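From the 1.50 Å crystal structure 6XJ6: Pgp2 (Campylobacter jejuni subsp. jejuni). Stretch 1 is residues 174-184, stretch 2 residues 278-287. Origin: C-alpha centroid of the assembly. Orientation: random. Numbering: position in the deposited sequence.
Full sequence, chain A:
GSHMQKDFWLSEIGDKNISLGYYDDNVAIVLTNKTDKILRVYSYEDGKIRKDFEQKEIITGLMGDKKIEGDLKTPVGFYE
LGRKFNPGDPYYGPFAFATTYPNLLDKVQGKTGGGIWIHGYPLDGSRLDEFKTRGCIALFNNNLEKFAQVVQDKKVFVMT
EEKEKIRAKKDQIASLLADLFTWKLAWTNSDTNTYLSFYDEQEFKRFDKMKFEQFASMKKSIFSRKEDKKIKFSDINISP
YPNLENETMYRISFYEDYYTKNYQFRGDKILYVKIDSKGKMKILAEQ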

ATOM      1  N   ALA A 174      -3.069  14.840   6.074  1.00 17.48           N
ATOM      2  CA  ALA A 174      -3.799  16.030   5.653  1.00 19.46           C
ATOM      3  C   ALA A 174      -3.083  16.753   4.520  1.00 18.44           C
ATOM      4  O   ALA A 174      -3.721  17.202   3.556  1.00 18.42           O
ATOM      5  CB  ALA A 174      -3.991  16.962   6.845  1.00 20.83           C
ATOM      6  N   SER A 175      -1.761  16.899   4.623  1.00 18.78           N
ATOM      7  CA  SER A 175      -1.028  17.572   3.559  1.00 19.70           C
ATOM      8  C   SER A 175      -1.082  16.768   2.266  1.00 18.90           C
ATOM      9  O   SER A 175      -1.225  17.338   1.177  1.00 21.56           O
ATOM     10  CB  SER A 175       0.414  17.844   3.983  1.00 23.63           C
ATOM     11  OG  SER A 175       1.178  16.653   4.034  1.00 26.31           O
ATOM     12  N   LEU A 176      -0.988  15.440   2.363  1.00 17.84           N
ATOM     13  CA  LEU A 176      -1.041  14.621   1.158  1.00 18.42           C
ATOM     14  C   LEU A 176      -2.410  14.692   0.496  1.00 18.79           C
ATOM     15  O   LEU A 176      -2.507  14.726  -0.735  1.00 20.47           O
ATOM     16  CB  LEU A 176      -0.667  13.175   1.478  1.00 19.79           C
ATOM     17  CG  LEU A 176       0.824  12.892   1.671  1.00 21.14           C
ATOM     18  CD1 LEU A 176       1.014  11.460   2.123  1.00 23.37           C
ATOM     19  CD2 LEU A 176       1.622  13.153   0.398  1.00 21.94           C
ATOM     20  N   LEU A 177      -3.482  14.712   1.288  1.00 18.27           N
ATOM     21  CA  LEU A 177      -4.814  14.830   0.702  1.00 18.19           C
ATOM     22  C   LEU A 177      -4.987  16.166  -0.004  1.00 17.84           C
ATOM     23  O   LEU A 177      -5.577  16.232  -1.090  1.00 19.18           O
ATOM     24  CB  LEU A 177      -5.881  14.640   1.775  1.00 20.75           C
ATOM     25  CG  LEU A 177      -6.108  13.186   2.176  1.00 22.49           C
ATOM     26  CD1 LEU A 177      -6.856  13.080   3.481  1.00 22.23           C
ATOM     27  CD2 LEU A 177      -6.876  12.473   1.076  1.00 28.67           C
ATOM     28  N   ALA A 178      -4.480  17.245   0.593  1.00 18.29           N
ATOM     29  CA  ALA A 178      -4.527  18.535  -0.082  1.00 16.96           C
ATOM     30  C   ALA A 178      -3.721  18.501  -1.374  1.00 17.71           C
ATOM     31  O   ALA A 178      -4.157  19.039  -2.399  1.00 19.78           O
ATOM     32  CB  ALA A 178      -4.020  19.626   0.854  1.00 20.20           C
ATOM     33  N   ASP A 179      -2.544  17.863  -1.351  1.00 19.11           N
ATOM     34  CA  ASP A 179      -1.752  17.726  -2.569  1.00 19.09           C
ATOM     35  C   ASP A 179      -2.482  16.886  -3.609  1.00 18.81           C
ATOM     36  O   ASP A 179      -2.470  17.210  -4.804  1.00 19.99           O
ATOM     37  CB  ASP A 179      -0.405  17.080  -2.250  1.00 20.51           C
ATOM     38  CG  ASP A 179       0.548  18.011  -1.532  1.00 22.28           C
ATOM     39  OD1 ASP A 179       0.325  19.241  -1.546  1.00 25.92           O
ATOM     40  OD2 ASP A 179       1.542  17.500  -0.965  1.00 22.47           O
ATOM     41  N   LEU A 180      -3.112  15.792  -3.173  1.00 17.95           N
ATOM     42  CA  LEU A 180      -3.859  14.937  -4.092  1.00 16.90           C
ATOM     43  C   LEU A 180      -4.901  15.735  -4.868  1.00 17.89           C
ATOM     44  O   LEU A 180      -5.033  15.584  -6.087  1.00 20.09           O
ATOM     45  CB  LEU A 180      -4.531  13.815  -3.305  1.00 18.25           C
ATOM     46  CG  LEU A 180      -5.354  12.812  -4.116  1.00 19.09           C
ATOM     47  CD1 LEU A 180      -4.447  11.940  -4.967  1.00 20.46           C
ATOM     48  CD2 LEU A 180      -6.200  11.966  -3.195  1.00 21.02           C
ATOM     49  N   PHE A 181      -5.678  16.571  -4.170  1.00 17.74           N
ATOM     50  CA  PHE A 181      -6.728  17.319  -4.854  1.00 18.50           C
ATOM     51  C   PHE A 181      -6.169  18.486  -5.660  1.00 19.69           C
ATOM     52  O   PHE A 181      -6.798  18.916  -6.635  1.00 21.74           O
ATOM     53  CB  PHE A 181      -7.813  17.735  -3.858  1.00 18.41           C
ATOM     54  CG  PHE A 181      -8.740  16.614  -3.530  1.00 20.39           C
ATOM     55  CD1 PHE A 181      -9.824  16.340  -4.344  1.00 22.88           C
ATOM     56  CD2 PHE A 181      -8.486  15.779  -2.462  1.00 21.41           C
ATOM     57  CE1 PHE A 181     -10.660  15.280  -4.076  1.00 23.32           C
ATOM     58  CE2 PHE A 181      -9.319  14.710  -2.191  1.00 22.96           C
ATOM     59  CZ  PHE A 181     -10.408  14.462  -3.000  1.00 22.27           C
ATOM     60  N   THR A 182      -4.993  18.996  -5.285  1.00 19.80           N
ATOM     61  CA  THR A 182      -4.325  20.010  -6.093  1.00 20.75           C
ATOM     62  C   THR A 182      -3.804  19.399  -7.385  1.00 20.08           C
ATOM     63  O   THR A 182      -3.920  19.999  -8.462  1.00 21.03           O
ATOM     64  CB  THR A 182      -3.178  20.625  -5.289  1.00 21.83           C
ATOM     65  OG1 THR A 182      -3.695  21.199  -4.076  1.00 22.29           O
ATOM     66  CG2 THR A 182      -2.457  21.709  -6.095  1.00 22.28           C
ATOM     67  N   TRP A 183      -3.236  18.197  -7.288  1.00 20.22           N
ATOM     68  CA  TRP A 183      -2.817  17.449  -8.468  1.00 19.38           C
ATOM     69  C   TRP A 183      -4.011  17.122  -9.360  1.00 19.99           C
ATOM     70  O   TRP A 183      -3.938  17.267 -10.586  1.00 22.44           O
ATOM     71  CB  TRP A 183      -2.104  16.189  -7.974  1.00 18.75           C
ATOM     72  CG  TRP A 183      -1.821  15.081  -8.958  1.00 18.15           C
ATOM     73  CD1 TRP A 183      -0.811  15.022  -9.876  1.00 18.04           C
ATOM     74  CD2 TRP A 183      -2.521  13.839  -9.052  1.00 18.08           C
ATOM     75  NE1 TRP A 183      -0.861  13.831 -10.554  1.00 19.62           N
ATOM     76  CE2 TRP A 183      -1.901  13.084 -10.063  1.00 17.63           C
ATOM     77  CE3 TRP A 183      -3.619  13.296  -8.381  1.00 18.36           C
ATOM     78  CZ2 TRP A 183      -2.341  11.810 -10.420  1.00 18.08           C
ATOM     79  CZ3 TRP A 183      -4.062  12.039  -8.739  1.00 18.19           C
ATOM     80  CH2 TRP A 183      -3.423  11.308  -9.752  1.00 17.01           C
ATOM     81  N   LYS A 184      -5.129  16.708  -8.755  1.00 21.18           N
ATOM     82  CA  LYS A 184      -6.351  16.448  -9.511  1.00 21.43           C
ATOM     83  C   LYS A 184      -6.798  17.687 -10.279  1.00 22.13           C
ATOM     84  O   LYS A 184      -7.167  17.603 -11.459  1.00 21.27           O
ATOM     85  CB  LYS A 184      -7.452  15.997  -8.549  1.00 24.40           C
ATOM     86  CG  LYS A 184      -8.803  15.723  -9.191  1.00 25.76           C
ATOM     87  CD  LYS A 184      -9.827  15.354  -8.129  1.00 27.36           C
ATOM     88  CE  LYS A 184     -11.214  15.185  -8.701  1.00 32.17           C
ATOM     89  NZ  LYS A 184     -11.779  16.471  -9.200  1.00 34.71           N
ATOM     90  N   LYS A 278      10.353  19.580   1.492  1.00 38.53           N
ATOM     91  CA  LYS A 278       9.501  20.752   1.626  1.00 39.73           C
ATOM     92  C   LYS A 278       8.065  20.386   1.978  1.00 36.22           C
ATOM     93  O   LYS A 278       7.189  21.256   1.952  1.00 39.24           O
ATOM     94  CB  LYS A 278       9.554  21.588   0.345  1.00 44.85           C
ATOM     95  CG  LYS A 278      10.977  21.885  -0.137  1.00 49.54           C
ATOM     96  CD  LYS A 278      11.829  22.537   0.951  1.00 53.44           C
ATOM     97  CE  LYS A 278      13.289  22.640   0.538  1.00 56.38           C
ATOM     98  NZ  LYS A 278      14.155  23.030   1.685  1.00 58.24           N
ATOM     99  N   GLY A 279       7.813  19.123   2.313  1.00 30.78           N
ATOM    100  CA  GLY A 279       6.498  18.702   2.744  1.00 29.37           C
ATOM    101  C   GLY A 279       5.515  18.439   1.632  1.00 26.28           C
ATOM    102  O   GLY A 279       4.311  18.392   1.893  1.00 27.97           O
ATOM    103  N   LYS A 280       5.987  18.250   0.399  1.00 24.14           N
ATOM    104  CA  LYS A 280       5.122  18.115  -0.764  1.00 23.49           C
ATOM    105  C   LYS A 280       5.118  16.680  -1.275  1.00 21.27           C
ATOM    106  O   LYS A 280       6.148  15.997  -1.253  1.00 21.42           O
ATOM    107  CB  LYS A 280       5.582  19.039  -1.894  1.00 28.23           C
ATOM    108  CG  LYS A 280       4.688  19.001  -3.119  1.00 32.49           C
ATOM    109  CD  LYS A 280       5.104  20.035  -4.156  1.00 35.54           C
ATOM    110  CE  LYS A 280       4.124  20.056  -5.318  1.00 37.66           C
ATOM    111  NZ  LYS A 280       4.303  21.226  -6.210  1.00 40.79           N
ATOM    112  N   MET A 281       3.955  16.249  -1.759  1.00 20.39           N
ATOM    113  CA  MET A 281       3.807  14.931  -2.362  1.00 18.50           C
ATOM    114  C   MET A 281       4.657  14.810  -3.617  1.00 19.16           C
ATOM    115  O   MET A 281       4.636  15.684  -4.488  1.00 20.20           O
ATOM    116  CB  MET A 281       2.343  14.721  -2.747  1.00 16.73           C
ATOM    117  CG  MET A 281       2.065  13.374  -3.387  1.00 18.11           C
ATOM    118  SD  MET A 281       0.323  13.093  -3.718  1.00 18.93           S
ATOM    119  CE  MET A 281       0.103  14.060  -5.198  1.00 17.90           C
ATOM    120  N   LYS A 282       5.383  13.699  -3.723  1.00 17.98           N
ATOM    121  CA  LYS A 282       6.111  13.347  -4.935  1.00 17.33           C
ATOM    122  C   LYS A 282       5.748  11.919  -5.304  1.00 19.06           C
ATOM    123  O   LYS A 282       6.016  10.990  -4.534  1.00 17.86           O
ATOM    124  CB  LYS A 282       7.621  13.486  -4.733  1.00 19.96           C
ATOM    125  CG  LYS A 282       8.090  14.927  -4.614  1.00 23.58           C
ATOM    126  CD  LYS A 282       7.936  15.680  -5.930  1.00 25.64           C
ATOM    127  CE  LYS A 282       8.541  17.064  -5.846  1.00 30.54           C
ATOM    128  NZ  LYS A 282       8.553  17.750  -7.167  1.00 32.74           N
ATOM    129  N   ILE A 283       5.150  11.749  -6.479  1.00 17.03           N
ATOM    130  CA  ILE A 283       4.674  10.446  -6.931  1.00 17.15           C
ATOM    131  C   ILE A 283       5.855   9.628  -7.437  1.00 18.50           C
ATOM    132  O   ILE A 283       6.638  10.095  -8.275  1.00 20.79           O
ATOM    133  CB  ILE A 283       3.605  10.622  -8.022  1.00 17.38           C
ATOM    134  CG1 ILE A 283       2.376  11.327  -7.443  1.00 17.44           C
ATOM    135  CG2 ILE A 283       3.218   9.272  -8.631  1.00 19.02           C
ATOM    136  CD1 ILE A 283       1.461  11.901  -8.485  1.00 17.95           C
ATOM    137  N   LEU A 284       5.976   8.398  -6.931  1.00 16.28           N
ATOM    138  CA  LEU A 284       7.028   7.470  -7.328  1.00 16.23           C
ATOM    139  C   LEU A 284       6.538   6.390  -8.278  1.00 16.13           C
ATOM    140  O   LEU A 284       7.339   5.840  -9.042  1.00 17.01           O
ATOM    141  CB  LEU A 284       7.614   6.788  -6.088  1.00 17.27           C
ATOM    142  CG  LEU A 284       8.104   7.750  -5.003  1.00 19.50           C
ATOM    143  CD1 LEU A 284       8.466   7.006  -3.734  1.00 20.15           C
ATOM    144  CD2 LEU A 284       9.292   8.525  -5.521  1.00 23.19           C
ATOM    145  N   ALA A 285       5.252   6.068  -8.233  1.00 15.56           N
ATOM    146  CA  ALA A 285       4.644   5.093  -9.119  1.00 14.77           C
ATOM    147  C   ALA A 285       3.158   5.389  -9.169  1.00 15.13           C
ATOM    148  O   ALA A 285       2.555   5.747  -8.150  1.00 15.94           O
ATOM    149  CB  ALA A 285       4.871   3.658  -8.628  1.00 15.33           C
ATOM    150  N   GLU A 286       2.573   5.242 -10.355  1.00 16.29           N
ATOM    151  CA  GLU A 286       1.174   5.593 -10.550  1.00 15.06           C
ATOM    152  C   GLU A 286       0.493   4.554 -11.420  1.00 16.99           C
ATOM    153  O   GLU A 286       0.966   4.242 -12.520  1.00 17.37           O
ATOM    154  CB  GLU A 286       1.033   6.973 -11.201  1.00 16.45           C
ATOM    155  CG  GLU A 286      -0.390   7.298 -11.639  1.00 16.32           C
ATOM    156  CD  GLU A 286      -0.550   8.711 -12.158  1.00 16.19           C
ATOM    157  OE1 GLU A 286       0.475   9.403 -12.320  1.00 18.93           O
ATOM    158  OE2 GLU A 286      -1.704   9.113 -12.425  1.00 19.81           O
ATOM    159  N   GLN A 287      -0.619   4.034 -10.915  1.00 18.43           N
ATOM    160  CA  GLN A 287      -1.605   3.344 -11.713  1.00 23.08           C
ATOM    161  C   GLN A 287      -2.759   4.321 -11.916  1.00 25.08           C
ATOM    162  O   GLN A 287      -3.143   4.628 -13.044  1.00 28.88           O
ATOM    163  CB  GLN A 287      -2.103   2.107 -10.974  1.00 24.45           C
ATOM    164  CG  GLN A 287      -3.202   1.368 -11.699  1.00 27.73           C
ATOM    165  CD  GLN A 287      -3.672   0.151 -10.945  1.00 32.77           C
ATOM    166  OE1 GLN A 287      -2.885  -0.749 -10.636  1.00 38.23           O
ATOM    167  NE2 GLN A 287      -4.963   0.108 -10.646  1.00 33.55           N
ATOM    168  OXT GLN A 287      -3.321   4.842 -10.939  1.00 25.04           O
TER
HETATM  169  O   HOH W   1       2.286  16.635   1.506  1.00 23.78           O
HETATM  170  O   HOH W   2       2.177  20.333   0.386  1.00 41.87           O

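Residues 174-184 form one continuous run of helix. It packs on the strand 281-283 and the chain just before and after it. The helix and strand axes cross at -60° and approach to 9.2 Å. The CA atoms come nearest at Leu176 and Met281, 6.0 Å apart.

Ser175 points toward stretch 2 but reaches it through water. Its OG donates to water 1 (2.8 Å). That water in turn donates to Asp179 OD2 (2.7 Å) and Gly279 O (2.7 Å), so it ties the helix to the turn before the strand. Gly279 has a positive phi, which favours glycine.

Leu176 CD2 lies 3.6 Å from Met281 CB, an apolar contact between buried side chains.

Asp179 makes the direct polar link. Its OD2 accepts a hydrogen bond from Met281 N at 2.8 Å, with an N-H...O angle of 155°. The carboxylate thus holds the backbone at the start of the strand.

Met281 has the largest covered area. Its CE sits 4.2 Å from Leu180 N and 4.1 Å from Trp183 CB, so its side chain runs along the helix.

Trp183 closes the contact. Ile283 CD1 lies over one ring face, 4.0 Å from the five-membered ring centroid, in a CH-pi contact. Glu286 OE2 approaches the ring edge, 3.4 Å from Trp183 CZ2.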